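Local coordinates for protein chitinase (Chromobacterium violaceum, PDB 4TXG) that probably hydrolyses glycosidic bonds of chitin, as a family 18 glycoside hydrolase, and is likely to bind carbohydrate, at residues D496-L508 / L537-L551. Numbering follows the deposited sequence.
Sequences DGAVGIDNIWHDL and LAAYGIDPTLPINQL
Ile501 meets the 547-549 turn of 3-10 helix through both backbone and side chain. Its N donates to Ile548 O at 2.9 Å in a nearly straight bond (168° at the hydrogen), and Gly500 CA approaches the same oxygen in a CA-H...O contact. Gly500 CA also lies 3.2 Å from Asn549 OD1. That amide is held from its other end: Asn549 ND2 donates to Asp543 O, which Leu546 N reaches from the opposite face of the carbonyl plane. With CG1 anti to the backbone N (chi1 -165°), Ile501 carries CD1 to 3.6 Å from Asn549 O, while CG2 packs against Gln550 O.

Next to this polar patch lies a close apolar cluster. The CD1 of Ile542 touches CB and CG2 of Ile504, and Leu537 CD2 comes within 3.8 Å of Ile504 CG2; both side chains cross that of Ile504 at about a right angle. His524 of helix 522-530 also touches Ile504. Farther along, Trp505 NE1 donates to Tyr540 OH at 2.9 Å, the hydroxyl lying in the indole plane at its edge. The ring planes are oblique, at 68°, and Trp505 CD1 also packs on Tyr540 CZ.

The margins are looser. Val499 CG2 stands 4.4 Å from Ile548 CB, and a water lies within hydrogen-bonding distance of both Val499 O and Ile548 O. A second water bonds His506 NE2 and only weakly reaches Tyr540 O.

The segments lie in the loops before and after helix 522-530, between strands 466-468 and 556-560 of a four-stranded antiparallel sheet, consistent with the insertion many family 18 chitinases carry before the last barrel strand. With two directed N-H...O bonds, close aliphatic contacts of Ile504 and no charged pair across them, the loops are probably positioned mainly by shape and hydrogen-bond direction.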
ATOM      1  N   ASP A 496      -2.274  25.060  -6.995  1.00 10.51           N
ATOM      2  CA  ASP A 496      -1.108  25.905  -7.266  1.00 10.62           C
ATOM      3  C   ASP A 496       0.076  25.364  -6.473  1.00 13.58           C
ATOM      4  O   ASP A 496       0.274  25.743  -5.327  1.00 13.08           O
ATOM      5  CB  ASP A 496      -1.399  27.360  -6.889  1.00 13.83           C
ATOM      6  CG  ASP A 496      -0.512  28.356  -7.616  1.00 19.31           C
ATOM      7  OD1 ASP A 496       0.401  27.942  -8.359  1.00 21.56           O
ATOM      8  OD2 ASP A 496      -0.732  29.571  -7.436  1.00 19.46           O
ATOM      9  N   GLY A 497       0.838  24.456  -7.077  1.00 10.01           N
ATOM     10  CA  GLY A 497       1.932  23.794  -6.378  1.00 10.79           C
ATOM     11  C   GLY A 497       3.036  24.744  -5.963  1.00  9.90           C
ATOM     12  O   GLY A 497       3.349  25.687  -6.684  1.00 10.69           O
ATOM     13  N   ALA A 498       3.625  24.505  -4.795  1.00 10.45           N
ATOM     14  CA  ALA A 498       4.716  25.356  -4.332  1.00 10.69           C
ATOM     15  C   ALA A 498       5.944  25.117  -5.204  1.00 10.09           C
ATOM     16  O   ALA A 498       6.113  24.034  -5.771  1.00 10.79           O
ATOM     17  CB  ALA A 498       5.023  25.092  -2.866  1.00  9.59           C
ATOM     18  N   VAL A 499       6.788  26.134  -5.324  1.00 10.60           N
ATOM     19  CA  VAL A 499       7.874  26.105  -6.298  1.00 11.22           C
ATOM     20  C   VAL A 499       9.206  26.529  -5.696  1.00 12.42           C
ATOM     21  O   VAL A 499       9.268  26.992  -4.561  1.00 12.32           O
ATOM     22  CB  VAL A 499       7.567  27.032  -7.514  1.00 11.54           C
ATOM     23  CG1 VAL A 499       6.333  26.539  -8.303  1.00 11.54           C
ATOM     24  CG2 VAL A 499       7.383  28.482  -7.060  1.00 12.18           C
ATOM     25  N   GLY A 500      10.274  26.350  -6.469  1.00 11.52           N
ATOM     26  CA  GLY A 500      11.585  26.870  -6.106  1.00 12.86           C
ATOM     27  C   GLY A 500      12.146  26.250  -4.840  1.00 13.10           C
ATOM     28  O   GLY A 500      12.289  25.032  -4.752  1.00 11.61           O
ATOM     29  N   ILE A 501      12.451  27.091  -3.855  1.00 11.84           N
ATOM     30  CA  ILE A 501      13.025  26.615  -2.594  1.00 13.47           C
ATOM     31  C   ILE A 501      12.014  25.756  -1.833  1.00 12.49           C
ATOM     32  O   ILE A 501      12.380  24.994  -0.932  1.00 11.08           O
ATOM     33  CB  ILE A 501      13.490  27.796  -1.709  1.00 15.57           C
ATOM     34  CG1 ILE A 501      14.414  27.308  -0.583  1.00 16.93           C
ATOM     35  CG2 ILE A 501      12.287  28.575  -1.175  1.00 13.79           C
ATOM     36  CD1 ILE A 501      15.090  28.431   0.197  1.00 19.41           C
ATOM     37  N   ASP A 502      10.741  25.859  -2.223  1.00 12.05           N
ATOM     38  CA  ASP A 502       9.674  25.048  -1.628  1.00 10.13           C
ATOM     39  C   ASP A 502       9.408  23.736  -2.374  1.00 10.27           C
ATOM     40  O   ASP A 502       8.430  23.044  -2.081  1.00 11.81           O
ATOM     41  CB  ASP A 502       8.370  25.848  -1.582  1.00 11.06           C
ATOM     42  CG  ASP A 502       8.470  27.081  -0.723  1.00 17.84           C
ATOM     43  OD1 ASP A 502       9.162  27.023   0.321  1.00 15.25           O
ATOM     44  OD2 ASP A 502       7.853  28.108  -1.093  1.00 15.06           O
ATOM     45  N   ASN A 503      10.271  23.380  -3.322  1.00  9.89           N
ATOM     46  CA  ASN A 503       9.967  22.285  -4.239  1.00 11.36           C
ATOM     47  C   ASN A 503      11.247  21.630  -4.781  1.00 11.24           C
ATOM     48  O   ASN A 503      11.349  21.338  -5.968  1.00 11.35           O
ATOM     49  CB  ASN A 503       9.093  22.832  -5.382  1.00  9.85           C
ATOM     50  CG  ASN A 503       8.503  21.746  -6.273  1.00  9.61           C
ATOM     51  OD1 ASN A 503       8.099  20.680  -5.811  1.00 10.51           O
ATOM     52  ND2 ASN A 503       8.449  22.028  -7.572  1.00 10.82           N
ATOM     53  N   ILE A 504      12.227  21.397  -3.909  1.00 12.22           N
ATOM     54  CA  ILE A 504      13.562  21.048  -4.400  1.00 11.59           C
ATOM     55  C   ILE A 504      13.672  19.630  -4.956  1.00 10.29           C
ATOM     56  O   ILE A 504      14.611  19.326  -5.682  1.00 13.22           O
ATOM     57  CB  ILE A 504      14.645  21.247  -3.306  1.00 11.13           C
ATOM     58  CG1 ILE A 504      14.633  20.127  -2.260  1.00 12.51           C
ATOM     59  CG2 ILE A 504      14.501  22.621  -2.664  1.00 11.27           C
ATOM     60  CD1 ILE A 504      15.880  20.158  -1.338  1.00 10.46           C
ATOM     61  N   TRP A 505      12.712  18.768  -4.628  1.00  9.42           N
ATOM     62  CA  TRP A 505      12.700  17.419  -5.187  1.00 11.31           C
ATOM     63  C   TRP A 505      11.693  17.313  -6.333  1.00 17.93           C
ATOM     64  O   TRP A 505      11.087  16.266  -6.545  1.00 20.42           O
ATOM     65  CB  TRP A 505      12.389  16.393  -4.101  1.00  9.69           C
ATOM     66  CG  TRP A 505      13.621  15.817  -3.474  1.00  9.68           C
ATOM     67  CD1 TRP A 505      14.905  16.259  -3.620  1.00  9.35           C
ATOM     68  CD2 TRP A 505      13.682  14.683  -2.603  1.00  9.97           C
ATOM     69  NE1 TRP A 505      15.765  15.463  -2.894  1.00 12.59           N
ATOM     70  CE2 TRP A 505      15.036  14.491  -2.259  1.00 10.64           C
ATOM     71  CE3 TRP A 505      12.722  13.810  -2.084  1.00 10.96           C
ATOM     72  CZ2 TRP A 505      15.456  13.452  -1.419  1.00 11.29           C
ATOM     73  CZ3 TRP A 505      13.141  12.786  -1.247  1.00 11.81           C
ATOM     74  CH2 TRP A 505      14.491  12.613  -0.929  1.00  9.91           C
ATOM     75  N   HIS A 506      11.536  18.404  -7.076  1.00 16.33           N
ATOM     76  CA  HIS A 506      10.644  18.429  -8.235  1.00 17.17           C
ATOM     77  C   HIS A 506      11.077  17.485  -9.352  1.00 18.50           C
ATOM     78  O   HIS A 506      12.257  17.141  -9.481  1.00 18.25           O
ATOM     79  CB  HIS A 506      10.561  19.842  -8.806  1.00 15.78           C
ATOM     80  CG  HIS A 506      11.890  20.396  -9.222  1.00 21.33           C
ATOM     81  ND1 HIS A 506      12.622  21.251  -8.425  1.00 20.53           N
ATOM     82  CD2 HIS A 506      12.626  20.201 -10.340  1.00 25.08           C
ATOM     83  CE1 HIS A 506      13.749  21.564  -9.038  1.00 25.49           C
ATOM     84  NE2 HIS A 506      13.777  20.943 -10.204  1.00 26.35           N
ATOM     85  N   ASP A 507      10.101  17.075 -10.155  1.00 19.41           N
ATOM     86  CA  ASP A 507      10.356  16.501 -11.468  1.00 22.69           C
ATOM     87  C   ASP A 507      10.418  17.627 -12.500  1.00 20.85           C
ATOM     88  O   ASP A 507      10.004  18.759 -12.227  1.00 20.19           O
ATOM     89  CB  ASP A 507       9.270  15.491 -11.848  1.00 28.92           C
ATOM     90  CG  ASP A 507       9.310  14.236 -10.992  1.00 37.07           C
ATOM     91  OD1 ASP A 507      10.418  13.816 -10.601  1.00 39.30           O
ATOM     92  OD2 ASP A 507       8.229  13.672 -10.709  1.00 38.93           O
ATOM     93  N   LEU A 508      10.938  17.319 -13.684  1.00 23.79           N
ATOM     94  CA  LEU A 508      10.984  18.282 -14.777  1.00 24.93           C
ATOM     95  C   LEU A 508      10.019  17.881 -15.886  1.00 24.98           C
ATOM     96  O   LEU A 508       9.830  16.696 -16.145  1.00 25.49           O
ATOM     97  CB  LEU A 508      12.405  18.389 -15.338  1.00 25.53           C
ATOM     98  CG  LEU A 508      13.498  18.839 -14.372  1.00 26.70           C
ATOM     99  CD1 LEU A 508      14.875  18.577 -14.963  1.00 31.05           C
ATOM    100  CD2 LEU A 508      13.337  20.313 -14.043  1.00 25.78           C
ATOM    101  N   LEU A 537      21.453  23.444  -2.318  1.00 14.33           N
ATOM    102  CA  LEU A 537      20.554  23.911  -3.376  1.00 14.94           C
ATOM    103  C   LEU A 537      21.225  23.912  -4.747  1.00 16.09           C
ATOM    104  O   LEU A 537      20.645  23.444  -5.728  1.00 20.34           O
ATOM    105  CB  LEU A 537      20.017  25.312  -3.072  1.00 16.58           C
ATOM    106  CG  LEU A 537      18.975  25.458  -1.962  1.00 16.94           C
ATOM    107  CD1 LEU A 537      18.453  26.891  -1.931  1.00 20.39           C
ATOM    108  CD2 LEU A 537      17.815  24.444  -2.100  1.00 15.49           C
ATOM    109  N   ALA A 538      22.446  24.435  -4.806  1.00 20.08           N
ATOM    110  CA  ALA A 538      23.173  24.522  -6.068  1.00 23.02           C
ATOM    111  C   ALA A 538      23.403  23.130  -6.658  1.00 24.73           C
ATOM    112  O   ALA A 538      23.349  22.949  -7.877  1.00 25.68           O
ATOM    113  CB  ALA A 538      24.499  25.253  -5.877  1.00 24.63           C
ATOM    114  N   ALA A 539      23.621  22.142  -5.792  1.00 20.93           N
ATOM    115  CA  ALA A 539      23.850  20.769  -6.246  1.00 21.16           C
ATOM    116  C   ALA A 539      22.614  20.173  -6.921  1.00 21.76           C
ATOM    117  O   ALA A 539      22.731  19.207  -7.680  1.00 26.47           O
ATOM    118  CB  ALA A 539      24.294  19.888  -5.076  1.00 24.39           C
ATOM    119  N   TYR A 540      21.437  20.741  -6.648  1.00 16.02           N
ATOM    120  CA  TYR A 540      20.201  20.319  -7.305  1.00 17.62           C
ATOM    121  C   TYR A 540      19.922  21.150  -8.556  1.00 22.39           C
ATOM    122  O   TYR A 540      18.858  21.032  -9.163  1.00 24.10           O
ATOM    123  CB  TYR A 540      19.007  20.409  -6.345  1.00 18.80           C
ATOM    124  CG  TYR A 540      18.883  19.198  -5.444  1.00 16.07           C
ATOM    125  CD1 TYR A 540      18.517  17.961  -5.964  1.00 17.89           C
ATOM    126  CD2 TYR A 540      19.144  19.287  -4.084  1.00 16.45           C
ATOM    127  CE1 TYR A 540      18.421  16.840  -5.154  1.00 16.13           C
ATOM    128  CE2 TYR A 540      19.048  18.168  -3.261  1.00 13.57           C
ATOM    129  CZ  TYR A 540      18.684  16.950  -3.805  1.00 14.20           C
ATOM    130  OH  TYR A 540      18.588  15.842  -2.998  1.00 14.47           O
ATOM    131  N   GLY A 541      20.882  21.984  -8.936  1.00 22.80           N
ATOM    132  CA  GLY A 541      20.731  22.843 -10.101  1.00 24.86           C
ATOM    133  C   GLY A 541      19.807  24.013  -9.828  1.00 27.25           C
ATOM    134  O   GLY A 541      19.243  24.608 -10.744  1.00 28.98           O
ATOM    135  N   ILE A 542      19.659  24.349  -8.553  1.00 26.34           N
ATOM    136  CA  ILE A 542      18.764  25.420  -8.145  1.00 24.30           C
ATOM    137  C   ILE A 542      19.565  26.686  -7.881  1.00 28.57           C
ATOM    138  O   ILE A 542      20.377  26.725  -6.962  1.00 32.36           O
ATOM    139  CB  ILE A 542      17.961  25.035  -6.884  1.00 23.17           C
ATOM    140  CG1 ILE A 542      17.023  23.866  -7.188  1.00 24.13           C
ATOM    141  CG2 ILE A 542      17.188  26.228  -6.366  1.00 25.07           C
ATOM    142  CD1 ILE A 542      16.353  23.272  -5.959  1.00 24.55           C
ATOM    143  N   ASP A 543      19.340  27.709  -8.700  1.00 24.87           N
ATOM    144  CA  ASP A 543      20.070  28.971  -8.581  1.00 30.31           C
ATOM    145  C   ASP A 543      19.566  29.764  -7.375  1.00 31.85           C
ATOM    146  O   ASP A 543      18.490  30.354  -7.427  1.00 26.47           O
ATOM    147  CB  ASP A 543      19.918  29.786  -9.868  1.00 30.36           C
ATOM    148  CG  ASP A 543      20.769  31.054  -9.883  1.00 35.90           C
ATOM    149  OD1 ASP A 543      21.307  31.463  -8.831  1.00 37.78           O
ATOM    150  OD2 ASP A 543      20.884  31.654 -10.970  1.00 36.63           O
ATOM    151  N   PRO A 544      20.366  29.811  -6.296  1.00 35.88           N
ATOM    152  CA  PRO A 544      19.911  30.422  -5.041  1.00 36.78           C
ATOM    153  C   PRO A 544      19.810  31.944  -5.104  1.00 37.29           C
ATOM    154  O   PRO A 544      19.456  32.560  -4.096  1.00 37.41           O
ATOM    155  CB  PRO A 544      20.984  29.989  -4.040  1.00 38.00           C
ATOM    156  CG  PRO A 544      22.212  29.842  -4.858  1.00 38.64           C
ATOM    157  CD  PRO A 544      21.767  29.357  -6.213  1.00 38.04           C
ATOM    158  N   THR A 545      20.102  32.535  -6.262  1.00 35.55           N
ATOM    159  CA  THR A 545      19.983  33.983  -6.437  1.00 38.97           C
ATOM    160  C   THR A 545      18.627  34.378  -7.016  1.00 40.27           C
ATOM    161  O   THR A 545      18.255  35.552  -6.997  1.00 44.20           O
ATOM    162  CB  THR A 545      21.093  34.546  -7.357  1.00 44.07           C
ATOM    163  OG1 THR A 545      20.876  34.117  -8.709  1.00 47.25           O
ATOM    164  CG2 THR A 545      22.465  34.089  -6.890  1.00 43.37           C
ATOM    165  N   LEU A 546      17.889  33.400  -7.529  1.00 33.73           N
ATOM    166  CA  LEU A 546      16.576  33.656  -8.107  1.00 31.19           C
ATOM    167  C   LEU A 546      15.534  33.821  -7.003  1.00 29.43           C
ATOM    168  O   LEU A 546      15.559  33.084  -6.016  1.00 25.52           O
ATOM    169  CB  LEU A 546      16.176  32.523  -9.056  1.00 33.50           C
ATOM    170  CG  LEU A 546      16.519  32.660 -10.543  1.00 36.44           C
ATOM    171  CD1 LEU A 546      17.911  33.224 -10.748  1.00 41.19           C
ATOM    172  CD2 LEU A 546      16.383  31.321 -11.242  1.00 30.27           C
ATOM    173  N   PRO A 547      14.622  34.795  -7.168  1.00 26.23           N
ATOM    174  CA  PRO A 547      13.567  35.100  -6.194  1.00 24.20           C
ATOM    175  C   PRO A 547      12.825  33.872  -5.654  1.00 21.20           C
ATOM    176  O   PRO A 547      12.673  33.762  -4.435  1.00 23.40           O
ATOM    177  CB  PRO A 547      12.627  35.999  -6.992  1.00 24.85           C
ATOM    178  CG  PRO A 547      13.558  36.757  -7.884  1.00 27.95           C
ATOM    179  CD  PRO A 547      14.627  35.763  -8.281  1.00 26.94           C
ATOM    180  N   ILE A 548      12.399  32.954  -6.519  1.00 21.64           N
ATOM    181  CA  ILE A 548      11.644  31.795  -6.037  1.00 19.14           C
ATOM    182  C   ILE A 548      12.530  30.813  -5.275  1.00 19.08           C
ATOM    183  O   ILE A 548      12.027  29.911  -4.608  1.00 16.53           O
ATOM    184  CB  ILE A 548      10.928  31.041  -7.185  1.00 22.49           C
ATOM    185  CG1 ILE A 548      11.933  30.442  -8.175  1.00 21.85           C
ATOM    186  CG2 ILE A 548       9.936  31.957  -7.891  1.00 25.63           C
ATOM    187  CD1 ILE A 548      11.306  29.437  -9.146  1.00 22.92           C
ATOM    188  N   ASN A 549      13.848  31.007  -5.345  1.00 18.05           N
ATOM    189  CA  ASN A 549      14.774  30.107  -4.667  1.00 18.34           C
ATOM    190  C   ASN A 549      15.382  30.705  -3.407  1.00 20.17           C
ATOM    191  O   ASN A 549      16.281  30.116  -2.801  1.00 21.15           O
ATOM    192  CB  ASN A 549      15.886  29.684  -5.626  1.00 19.37           C
ATOM    193  CG  ASN A 549      15.349  28.947  -6.833  1.00 19.91           C
ATOM    194  OD1 ASN A 549      14.359  28.224  -6.735  1.00 18.83           O
ATOM    195  ND2 ASN A 549      15.995  29.124  -7.976  1.00 17.68           N
ATOM    196  N   GLN A 550      14.889  31.872  -3.012  1.00 18.55           N
ATOM    197  CA  GLN A 550      15.372  32.528  -1.809  1.00 22.79           C
ATOM    198  C   GLN A 550      14.403  32.316  -0.651  1.00 20.94           C
ATOM    199  O   GLN A 550      13.204  32.134  -0.853  1.00 20.00           O
ATOM    200  CB  GLN A 550      15.581  34.018  -2.071  1.00 28.85           C
ATOM    201  CG  GLN A 550      16.565  34.302  -3.201  1.00 35.48           C
ATOM    202  CD  GLN A 550      16.464  35.723  -3.722  1.00 43.43           C
ATOM    203  OE1 GLN A 550      15.809  36.572  -3.120  1.00 46.22           O
ATOM    204  NE2 GLN A 550      17.106  35.985  -4.856  1.00 45.58           N
ATOM    205  N   LEU A 551      14.930  32.335   0.566  1.00 21.57           N
ATOM    206  CA  LEU A 551      14.092  32.179   1.740  1.00 25.45           C
ATOM    207  C   LEU A 551      13.452  33.512   2.100  1.00 25.20           C
ATOM    208  O   LEU A 551      14.135  34.446   2.516  1.00 29.52           O
ATOM    209  CB  LEU A 551      14.906  31.621   2.914  1.00 31.63           C
ATOM    210  CG  LEU A 551      14.153  30.613   3.791  1.00 34.12           C
ATOM    211  CD1 LEU A 551      15.117  29.711   4.523  1.00 36.84           C
ATOM    212  CD2 LEU A 551      13.257  31.345   4.781  1.00 36.17           C
TER
HETATM  213  O   HOH W   1       9.255  29.904  -3.891  1.00 14.71           O
HETATM  214  O   HOH W   2      16.366  20.884 -11.502  1.00 37.52           O